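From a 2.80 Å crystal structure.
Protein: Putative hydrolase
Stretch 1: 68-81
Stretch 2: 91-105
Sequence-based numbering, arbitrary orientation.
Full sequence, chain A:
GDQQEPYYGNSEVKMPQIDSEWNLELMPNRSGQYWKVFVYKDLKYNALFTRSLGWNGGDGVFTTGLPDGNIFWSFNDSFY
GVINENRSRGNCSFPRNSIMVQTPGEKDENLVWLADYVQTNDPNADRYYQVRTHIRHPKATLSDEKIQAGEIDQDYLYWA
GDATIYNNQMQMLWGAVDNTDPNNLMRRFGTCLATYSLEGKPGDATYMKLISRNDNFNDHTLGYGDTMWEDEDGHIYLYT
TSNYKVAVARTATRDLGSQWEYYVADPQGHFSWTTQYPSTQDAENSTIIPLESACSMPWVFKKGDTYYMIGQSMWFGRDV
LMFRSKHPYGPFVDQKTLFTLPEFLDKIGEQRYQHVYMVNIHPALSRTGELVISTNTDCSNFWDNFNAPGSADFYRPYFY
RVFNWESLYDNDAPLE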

ATOM      1  N   ASP A  68     -18.126   2.201  -9.354  1.00 59.76           N
ATOM      2  CA  ASP A  68     -18.928   3.432  -9.469  1.00 59.98           C
ATOM      3  C   ASP A  68     -18.072   4.676  -9.817  1.00 62.20           C
ATOM      4  O   ASP A  68     -18.597   5.789  -9.797  1.00 62.62           O
ATOM      5  CB  ASP A  68     -19.734   3.681  -8.171  1.00 61.85           C
ATOM      6  CG  ASP A  68     -18.944   3.546  -6.877  1.00 69.89           C
ATOM      7  OD1 ASP A  68     -17.823   4.104  -6.802  1.00 67.90           O
ATOM      8  OD2 ASP A  68     -19.416   2.828  -5.968  1.00 76.13           O
ATOM      9  N   GLY A  69     -16.785   4.485 -10.131  1.00 56.59           N
ATOM     10  CA  GLY A  69     -15.891   5.576 -10.491  1.00 55.48           C
ATOM     11  C   GLY A  69     -15.071   6.128  -9.345  1.00 58.37           C
ATOM     12  O   GLY A  69     -14.154   6.917  -9.585  1.00 57.77           O
ATOM     13  N   ASN A  70     -15.385   5.732  -8.086  1.00 53.98           N
ATOM     14  CA  ASN A  70     -14.635   6.191  -6.915  1.00 51.55           C
ATOM     15  C   ASN A  70     -13.432   5.295  -6.703  1.00 53.45           C
ATOM     16  O   ASN A  70     -13.321   4.252  -7.350  1.00 53.33           O
ATOM     17  CB  ASN A  70     -15.512   6.171  -5.661  1.00 51.37           C
ATOM     18  CG  ASN A  70     -16.800   6.948  -5.770  1.00 71.92           C
ATOM     19  OD1 ASN A  70     -16.863   7.990  -6.412  1.00 69.66           O
ATOM     20  ND2 ASN A  70     -17.870   6.443  -5.161  1.00 60.77           N
ATOM     21  N   ILE A  71     -12.523   5.707  -5.792  1.00 48.02           N
ATOM     22  CA  ILE A  71     -11.310   4.960  -5.435  1.00 45.82           C
ATOM     23  C   ILE A  71     -11.294   4.794  -3.929  1.00 50.39           C
ATOM     24  O   ILE A  71     -11.513   5.764  -3.200  1.00 49.75           O
ATOM     25  CB  ILE A  71     -10.015   5.661  -5.941  1.00 47.46           C
ATOM     26  CG1 ILE A  71     -10.018   5.749  -7.472  1.00 48.02           C
ATOM     27  CG2 ILE A  71      -8.749   4.928  -5.421  1.00 46.88           C
ATOM     28  CD1 ILE A  71      -9.008   6.599  -8.018  1.00 51.52           C
ATOM     29  N   PHE A  72     -11.017   3.572  -3.464  1.00 47.20           N
ATOM     30  CA  PHE A  72     -10.960   3.254  -2.042  1.00 45.92           C
ATOM     31  C   PHE A  72      -9.500   3.327  -1.578  1.00 47.94           C
ATOM     32  O   PHE A  72      -8.652   2.673  -2.160  1.00 46.62           O
ATOM     33  CB  PHE A  72     -11.560   1.859  -1.797  1.00 48.39           C
ATOM     34  CG  PHE A  72     -11.227   1.272  -0.452  1.00 49.81           C
ATOM     35  CD1 PHE A  72     -12.008   1.551   0.659  1.00 53.62           C
ATOM     36  CD2 PHE A  72     -10.088   0.499  -0.278  1.00 52.03           C
ATOM     37  CE1 PHE A  72     -11.653   1.066   1.916  1.00 54.46           C
ATOM     38  CE2 PHE A  72      -9.736   0.019   0.977  1.00 54.59           C
ATOM     39  CZ  PHE A  72     -10.510   0.313   2.069  1.00 53.03           C
ATOM     40  N   TRP A  73      -9.221   4.100  -0.523  1.00 44.06           N
ATOM     41  CA  TRP A  73      -7.878   4.240   0.055  1.00 42.30           C
ATOM     42  C   TRP A  73      -7.870   3.655   1.440  1.00 45.05           C
ATOM     43  O   TRP A  73      -8.761   4.003   2.217  1.00 46.22           O
ATOM     44  CB  TRP A  73      -7.480   5.722   0.151  1.00 40.37           C
ATOM     45  CG  TRP A  73      -7.325   6.401  -1.161  1.00 41.78           C
ATOM     46  CD1 TRP A  73      -8.319   6.746  -2.033  1.00 45.57           C
ATOM     47  CD2 TRP A  73      -6.110   6.908  -1.714  1.00 41.37           C
ATOM     48  NE1 TRP A  73      -7.791   7.414  -3.110  1.00 45.24           N
ATOM     49  CE2 TRP A  73      -6.439   7.549  -2.931  1.00 46.13           C
ATOM     50  CE3 TRP A  73      -4.760   6.845  -1.325  1.00 41.73           C
ATOM     51  CZ2 TRP A  73      -5.466   8.110  -3.764  1.00 45.28           C
ATOM     52  CZ3 TRP A  73      -3.799   7.416  -2.144  1.00 43.05           C
ATOM     53  CH2 TRP A  73      -4.153   8.041  -3.346  1.00 44.70           C
ATOM     54  N   SER A  74      -6.881   2.804   1.778  1.00 38.73           N
ATOM     55  CA  SER A  74      -6.742   2.275   3.139  1.00 37.79           C
ATOM     56  C   SER A  74      -5.401   2.687   3.706  1.00 42.76           C
ATOM     57  O   SER A  74      -4.407   2.755   2.974  1.00 43.56           O
ATOM     58  CB  SER A  74      -6.901   0.760   3.194  1.00 39.93           C
ATOM     59  OG  SER A  74      -5.873   0.053   2.531  1.00 44.56           O
ATOM     60  N   PHE A  75      -5.370   2.976   5.008  1.00 38.71           N
ATOM     61  CA  PHE A  75      -4.163   3.405   5.698  1.00 37.63           C
ATOM     62  C   PHE A  75      -3.955   2.580   6.913  1.00 45.31           C
ATOM     63  O   PHE A  75      -4.911   2.039   7.474  1.00 46.46           O
ATOM     64  CB  PHE A  75      -4.241   4.895   6.100  1.00 38.55           C
ATOM     65  CG  PHE A  75      -4.604   5.812   4.957  1.00 39.50           C
ATOM     66  CD1 PHE A  75      -5.930   5.995   4.589  1.00 41.75           C
ATOM     67  CD2 PHE A  75      -3.616   6.453   4.211  1.00 40.39           C
ATOM     68  CE1 PHE A  75      -6.265   6.777   3.488  1.00 42.70           C
ATOM     69  CE2 PHE A  75      -3.959   7.235   3.101  1.00 43.40           C
ATOM     70  CZ  PHE A  75      -5.285   7.397   2.755  1.00 41.77           C
ATOM     71  N   ASN A  76      -2.695   2.513   7.348  1.00 42.51           N
ATOM     72  CA  ASN A  76      -2.261   1.819   8.549  1.00 41.37           C
ATOM     73  C   ASN A  76      -2.125   2.925   9.594  1.00 45.60           C
ATOM     74  O   ASN A  76      -2.986   3.826   9.603  1.00 48.04           O
ATOM     75  CB  ASN A  76      -0.964   1.021   8.259  1.00 38.53           C
ATOM     76  CG  ASN A  76      -1.167  -0.164   7.339  1.00 47.81           C
ATOM     77  OD1 ASN A  76      -2.272  -0.668   7.166  1.00 39.00           O
ATOM     78  ND2 ASN A  76      -0.100  -0.635   6.718  1.00 41.40           N
ATOM     79  N   ASP A  77      -1.096   2.901  10.463  1.00 38.94           N
ATOM     80  CA  ASP A  77      -0.959   3.902  11.511  1.00 37.15           C
ATOM     81  C   ASP A  77      -0.971   5.306  10.911  1.00 42.15           C
ATOM     82  O   ASP A  77      -0.089   5.618  10.118  1.00 41.06           O
ATOM     83  CB  ASP A  77       0.312   3.658  12.312  1.00 38.08           C
ATOM     84  CG  ASP A  77       0.342   2.394  13.140  1.00 47.91           C
ATOM     85  OD1 ASP A  77      -0.651   1.632  13.105  1.00 49.17           O
ATOM     86  OD2 ASP A  77       1.369   2.148  13.811  1.00 51.08           O
ATOM     87  N   SER A  78      -2.025   6.117  11.215  1.00 40.02           N
ATOM     88  CA  SER A  78      -2.185   7.472  10.673  1.00 39.97           C
ATOM     89  C   SER A  78      -2.524   8.494  11.740  1.00 42.92           C
ATOM     90  O   SER A  78      -3.250   8.178  12.665  1.00 42.79           O
ATOM     91  CB  SER A  78      -3.300   7.496   9.632  1.00 44.92           C
ATOM     92  OG  SER A  78      -3.003   6.711   8.494  1.00 56.35           O
ATOM     93  N   PHE A  79      -2.045   9.746  11.564  1.00 38.58           N
ATOM     94  CA  PHE A  79      -2.326  10.866  12.457  1.00 37.63           C
ATOM     95  C   PHE A  79      -3.610  11.575  12.027  1.00 41.15           C
ATOM     96  O   PHE A  79      -3.713  12.031  10.892  1.00 40.28           O
ATOM     97  CB  PHE A  79      -1.185  11.892  12.466  1.00 38.96           C
ATOM     98  CG  PHE A  79       0.098  11.415  13.078  1.00 39.31           C
ATOM     99  CD1 PHE A  79       0.184  11.155  14.436  1.00 41.75           C
ATOM    100  CD2 PHE A  79       1.244  11.271  12.306  1.00 40.23           C
ATOM    101  CE1 PHE A  79       1.379  10.701  15.004  1.00 41.54           C
ATOM    102  CE2 PHE A  79       2.439  10.823  12.876  1.00 42.11           C
ATOM    103  CZ  PHE A  79       2.497  10.538  14.222  1.00 39.70           C
ATOM    104  N   TYR A  80      -4.564  11.688  12.947  1.00 37.33           N
ATOM    105  CA  TYR A  80      -5.815  12.387  12.749  1.00 37.16           C
ATOM    106  C   TYR A  80      -5.847  13.465  13.765  1.00 43.05           C
ATOM    107  O   TYR A  80      -5.778  13.154  14.943  1.00 42.81           O
ATOM    108  CB  TYR A  80      -6.982  11.437  12.925  1.00 37.78           C
ATOM    109  CG  TYR A  80      -7.258  10.618  11.694  1.00 38.30           C
ATOM    110  CD1 TYR A  80      -6.640   9.391  11.500  1.00 39.10           C
ATOM    111  CD2 TYR A  80      -8.149  11.063  10.722  1.00 39.22           C
ATOM    112  CE1 TYR A  80      -6.904   8.619  10.369  1.00 39.00           C
ATOM    113  CE2 TYR A  80      -8.468  10.276   9.620  1.00 39.30           C
ATOM    114  CZ  TYR A  80      -7.830   9.059   9.436  1.00 45.46           C
ATOM    115  OH  TYR A  80      -8.070   8.309   8.312  1.00 47.84           O
ATOM    116  N   GLY A  81      -5.874  14.722  13.335  1.00 40.76           N
ATOM    117  CA  GLY A  81      -5.858  15.841  14.259  1.00 40.93           C
ATOM    118  C   GLY A  81      -5.610  17.178  13.607  1.00 45.34           C
ATOM    119  O   GLY A  81      -6.150  17.456  12.536  1.00 45.12           O
ATOM    120  N   ASN A  91      -1.997  18.447  18.159  1.00 52.11           N
ATOM    121  CA  ASN A  91      -2.710  17.365  18.828  1.00 52.28           C
ATOM    122  C   ASN A  91      -3.351  16.390  17.843  1.00 56.27           C
ATOM    123  O   ASN A  91      -4.265  16.775  17.122  1.00 56.55           O
ATOM    124  CB  ASN A  91      -3.771  17.916  19.786  1.00 56.98           C
ATOM    125  CG  ASN A  91      -3.212  18.687  20.961  1.00 87.41           C
ATOM    126  OD1 ASN A  91      -2.056  18.508  21.374  1.00 83.69           O
ATOM    127  ND2 ASN A  91      -4.047  19.511  21.577  1.00 82.79           N
ATOM    128  N   CYS A  92      -2.875  15.106  17.840  1.00 52.36           N
ATOM    129  CA  CYS A  92      -3.357  14.048  16.942  1.00 50.89           C
ATOM    130  C   CYS A  92      -3.602  12.730  17.652  1.00 50.14           C
ATOM    131  O   CYS A  92      -3.001  12.430  18.675  1.00 50.09           O
ATOM    132  CB  CYS A  92      -2.373  13.837  15.792  1.00 51.22           C
ATOM    133  SG  CYS A  92      -2.272  15.217  14.629  1.00 56.21           S
ATOM    134  N   SER A  93      -4.421  11.908  17.008  1.00 43.56           N
ATOM    135  CA  SER A  93      -4.753  10.540  17.367  1.00 42.07           C
ATOM    136  C   SER A  93      -3.893   9.681  16.496  1.00 44.76           C
ATOM    137  O   SER A  93      -3.534  10.136  15.421  1.00 45.37           O
ATOM    138  CB  SER A  93      -6.216  10.276  17.049  1.00 47.13           C
ATOM    139  OG  SER A  93      -6.847   9.493  18.047  1.00 66.44           O
ATOM    140  N   PHE A  94      -3.620   8.434  16.856  1.00 39.09           N
ATOM    141  CA  PHE A  94      -2.812   7.591  15.984  1.00 36.89           C
ATOM    142  C   PHE A  94      -3.503   6.232  15.745  1.00 41.73           C
ATOM    143  O   PHE A  94      -2.905   5.177  16.033  1.00 42.88           O
ATOM    144  CB  PHE A  94      -1.388   7.449  16.574  1.00 37.72           C
ATOM    145  CG  PHE A  94      -0.284   7.102  15.588  1.00 37.42           C
ATOM    146  CD1 PHE A  94      -0.169   7.777  14.377  1.00 38.59           C
ATOM    147  CD2 PHE A  94       0.687   6.156  15.907  1.00 37.25           C
ATOM    148  CE1 PHE A  94       0.848   7.470  13.487  1.00 37.96           C
ATOM    149  CE2 PHE A  94       1.728   5.877  15.019  1.00 38.14           C
ATOM    150  CZ  PHE A  94       1.819   6.552  13.832  1.00 35.60           C
ATOM    151  N   PRO A  95      -4.741   6.235  15.145  1.00 36.34           N
ATOM    152  CA  PRO A  95      -5.445   4.969  14.858  1.00 35.68           C
ATOM    153  C   PRO A  95      -4.608   3.946  14.095  1.00 39.56           C
ATOM    154  O   PRO A  95      -3.850   4.326  13.211  1.00 38.50           O
ATOM    155  CB  PRO A  95      -6.642   5.424  14.002  1.00 37.46           C
ATOM    156  CG  PRO A  95      -6.329   6.784  13.574  1.00 41.43           C
ATOM    157  CD  PRO A  95      -5.571   7.368  14.708  1.00 37.62           C
ATOM    158  N   ARG A  96      -4.780   2.649  14.402  1.00 37.61           N
ATOM    159  CA  ARG A  96      -4.006   1.592  13.736  1.00 37.01           C
ATOM    160  C   ARG A  96      -4.395   1.390  12.289  1.00 42.38           C
ATOM    161  O   ARG A  96      -3.576   0.898  11.523  1.00 42.64           O
ATOM    162  CB  ARG A  96      -4.056   0.269  14.521  1.00 33.23           C
ATOM    163  CG  ARG A  96      -3.525   0.396  15.956  1.00 35.82           C
ATOM    164  CD  ARG A  96      -2.294   1.320  16.101  1.00 40.35           C
ATOM    165  NE  ARG A  96      -1.314   0.838  17.092  1.00 47.99           N
ATOM    166  CZ  ARG A  96      -0.098   0.363  16.816  1.00 56.36           C
ATOM    167  NH1 ARG A  96       0.321   0.270  15.562  1.00 25.43           N
ATOM    168  NH2 ARG A  96       0.702  -0.044  17.796  1.00 60.98           N
ATOM    169  N   ASN A  97      -5.568   1.834  11.891  1.00 40.29           N
ATOM    170  CA  ASN A  97      -5.983   1.782  10.501  1.00 40.79           C
ATOM    171  C   ASN A  97      -7.197   2.667  10.297  1.00 46.59           C
ATOM    172  O   ASN A  97      -7.915   2.993  11.250  1.00 46.41           O
ATOM    173  CB  ASN A  97      -6.264   0.347  10.018  1.00 39.23           C
ATOM    174  CG  ASN A  97      -7.252  -0.398  10.864  1.00 52.82           C
ATOM    175  OD1 ASN A  97      -8.402   0.003  10.980  1.00 41.02           O
ATOM    176  ND2 ASN A  97      -6.830  -1.483  11.512  1.00 48.75           N
ATOM    177  N   SER A  98      -7.418   3.047   9.055  1.00 43.08           N
ATOM    178  CA  SER A  98      -8.534   3.894   8.675  1.00 43.00           C
ATOM    179  C   SER A  98      -8.729   3.796   7.194  1.00 45.71           C
ATOM    180  O   SER A  98      -7.861   3.259   6.495  1.00 44.41           O
ATOM    181  CB  SER A  98      -8.289   5.343   9.092  1.00 45.64           C
ATOM    182  OG  SER A  98      -7.050   5.838   8.619  1.00 50.30           O
ATOM    183  N   ILE A  99      -9.879   4.257   6.708  1.00 41.87           N
ATOM    184  CA  ILE A  99     -10.178   4.201   5.290  1.00 41.21           C
ATOM    185  C   ILE A  99     -10.747   5.542   4.820  1.00 43.96           C
ATOM    186  O   ILE A  99     -11.099   6.419   5.622  1.00 44.73           O
ATOM    187  CB  ILE A  99     -11.116   3.000   4.950  1.00 45.16           C
ATOM    188  CG1 ILE A  99     -12.542   3.192   5.535  1.00 46.07           C
ATOM    189  CG2 ILE A  99     -10.478   1.663   5.407  1.00 45.33           C
ATOM    190  CD1 ILE A  99     -13.543   2.072   5.263  1.00 48.53           C
HETATM  191  N   MSE A 100     -10.799   5.688   3.508  1.00 39.01           N
HETATM  192  CA  MSE A 100     -11.286   6.885   2.824  1.00 38.41           C
HETATM  193  C   MSE A 100     -11.777   6.504   1.421  1.00 44.46           C
HETATM  194  O   MSE A 100     -11.358   5.475   0.889  1.00 43.55           O
HETATM  195  CB  MSE A 100     -10.125   7.910   2.761  1.00 38.52           C
HETATM  196  CG  MSE A 100     -10.419   9.201   1.991  1.00 43.15           C
HETATM  197 SE   MSE A 100      -9.843   9.124   0.185  0.75 47.69          SE
HETATM  198  CE  MSE A 100      -8.089   9.390   0.460  1.00 42.87           C
ATOM    199  N   VAL A 101     -12.694   7.304   0.853  1.00 43.99           N
ATOM    200  CA  VAL A 101     -13.209   7.125  -0.513  1.00 45.13           C
ATOM    201  C   VAL A 101     -12.917   8.390  -1.288  1.00 49.92           C
ATOM    202  O   VAL A 101     -13.343   9.459  -0.863  1.00 50.15           O
ATOM    203  CB  VAL A 101     -14.733   6.801  -0.594  1.00 49.95           C
ATOM    204  CG1 VAL A 101     -15.151   6.620  -2.050  1.00 50.58           C
ATOM    205  CG2 VAL A 101     -15.097   5.565   0.220  1.00 49.53           C
ATOM    206  N   GLN A 102     -12.205   8.280  -2.415  1.00 46.42           N
ATOM    207  CA  GLN A 102     -11.922   9.413  -3.288  1.00 46.71           C
ATOM    208  C   GLN A 102     -12.933   9.405  -4.395  1.00 53.91           C
ATOM    209  O   GLN A 102     -13.024   8.399  -5.094  1.00 54.86           O
ATOM    210  CB  GLN A 102     -10.520   9.312  -3.873  1.00 46.86           C
ATOM    211  CG  GLN A 102     -10.164  10.411  -4.879  1.00 53.78           C
ATOM    212  CD  GLN A 102      -8.866  10.165  -5.581  1.00 65.01           C
ATOM    213  OE1 GLN A 102      -8.220   9.140  -5.407  1.00 61.23           O
ATOM    214  NE2 GLN A 102      -8.482  11.080  -6.437  1.00 59.85           N
ATOM    215  N   THR A 103     -13.669  10.516  -4.591  1.00 51.38           N
ATOM    216  CA  THR A 103     -14.653  10.639  -5.669  1.00 52.41           C
ATOM    217  C   THR A 103     -14.026  11.400  -6.836  1.00 58.09           C
ATOM    218  O   THR A 103     -13.055  12.125  -6.627  1.00 56.49           O
ATOM    219  CB  THR A 103     -15.895  11.376  -5.158  1.00 55.27           C
ATOM    220  OG1 THR A 103     -15.491  12.645  -4.624  1.00 55.52           O
ATOM    221  CG2 THR A 103     -16.649  10.582  -4.118  1.00 50.34           C
ATOM    222  N   PRO A 104     -14.584  11.327  -8.068  1.00 57.30           N
ATOM    223  CA  PRO A 104     -14.003  12.114  -9.179  1.00 57.80           C
ATOM    224  C   PRO A 104     -13.962  13.623  -8.886  1.00 62.79           C
ATOM    225  O   PRO A 104     -14.948  14.156  -8.366  1.00 64.06           O
ATOM    226  CB  PRO A 104     -14.942  11.801 -10.349  1.00 60.84           C
ATOM    227  CG  PRO A 104     -15.536  10.485 -10.011  1.00 64.54           C
ATOM    228  CD  PRO A 104     -15.723  10.511  -8.534  1.00 59.28           C
ATOM    229  N   GLY A 105     -12.824  14.277  -9.181  1.00 58.28           N
ATOM    230  CA  GLY A 105     -12.658  15.719  -8.972  1.00 58.39           C
ATOM    231  C   GLY A 105     -11.239  16.162  -8.665  1.00 61.12           C
ATOM    232  O   GLY A 105     -10.795  17.200  -9.159  1.00 61.85           O
TER

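The two stretches run antiparallel, the strands 71-75 and 98-102 lying side by side at 157° with their axes 4.7 Å apart at the closest. Paired backbone hydrogen bonds set the register: Ile71 N to Gln102 O (2.8 Å) and Gln102 N to Ile71 O (2.7 Å), then the same reciprocal pattern for Trp73 with Met100 and Phe75 with Ser98. This ladder fixes which side chains become neighbours, and alternation sends Ile71, Trp73, Phe75, Ser98, Met100 and Gln102 to one face, Phe72, Ser74, Ile99 and Val101 to the other.

On the first face, Trp73 offers a broad flat surface, and selenomethionine Met100 folds against it, with chi2 at -95°, between wells, and its methyl over the five-membered ring. Met100 CE is 3.5 Å from Trp73 CG and only 19° off the ring normal from the centroid. The selenium approaches the same ring obliquely. At the indole edge, near the ring plane, Trp73 NE1 donates a hydrogen bond to Gln102 OE1 (2.9 Å), for which the nearly straight Gln102 side chain is well placed. The base of Met100 meets a second aromatic: its CB sits at the edge of the Phe75 ring, 4.1 Å from Phe75 CE1. On the other face the packing is simpler, the tip of Phe72 reaching across so that its CZ lies 3.6 Å from Ile99 CG2.

Beyond these strands the contact continues through Asp77 and Arg96, whose salt bridge closes at 2.8 Å between Asp77 OD2 and Arg96 NH1; NH1 also donates a hydrogen bond to Asp77 OD1. The aspartate is held from another direction too, since its CB rests over the face of the Phe94 ring, 3.6 Å from Phe94 CZ. Phe94 in turn forms an offset stack with Phe79, the centroids 4.3 Å apart and the planes inclined by 26°, with Phe79 CE1 3.4 Å from Phe94 CD1.

Tyr80 spans a longer distance. Its backbone pairs with Ser93, while its ring passes Pro95, Tyr80 CD1 approaching Pro95 CG to 3.3 Å, and its hydroxyl reaches the strand beyond, where Tyr80 OH and Ser98 OG share a 2.7 Å hydrogen bond. At Gly81 the absence of a side chain is what allows close approach: a CB there would clash with Asn91 O and Cys92 SG. Asn91 O and Cys92 SG crowd this hollow instead, 3.4 Å and 3.7 Å from Gly81 CA.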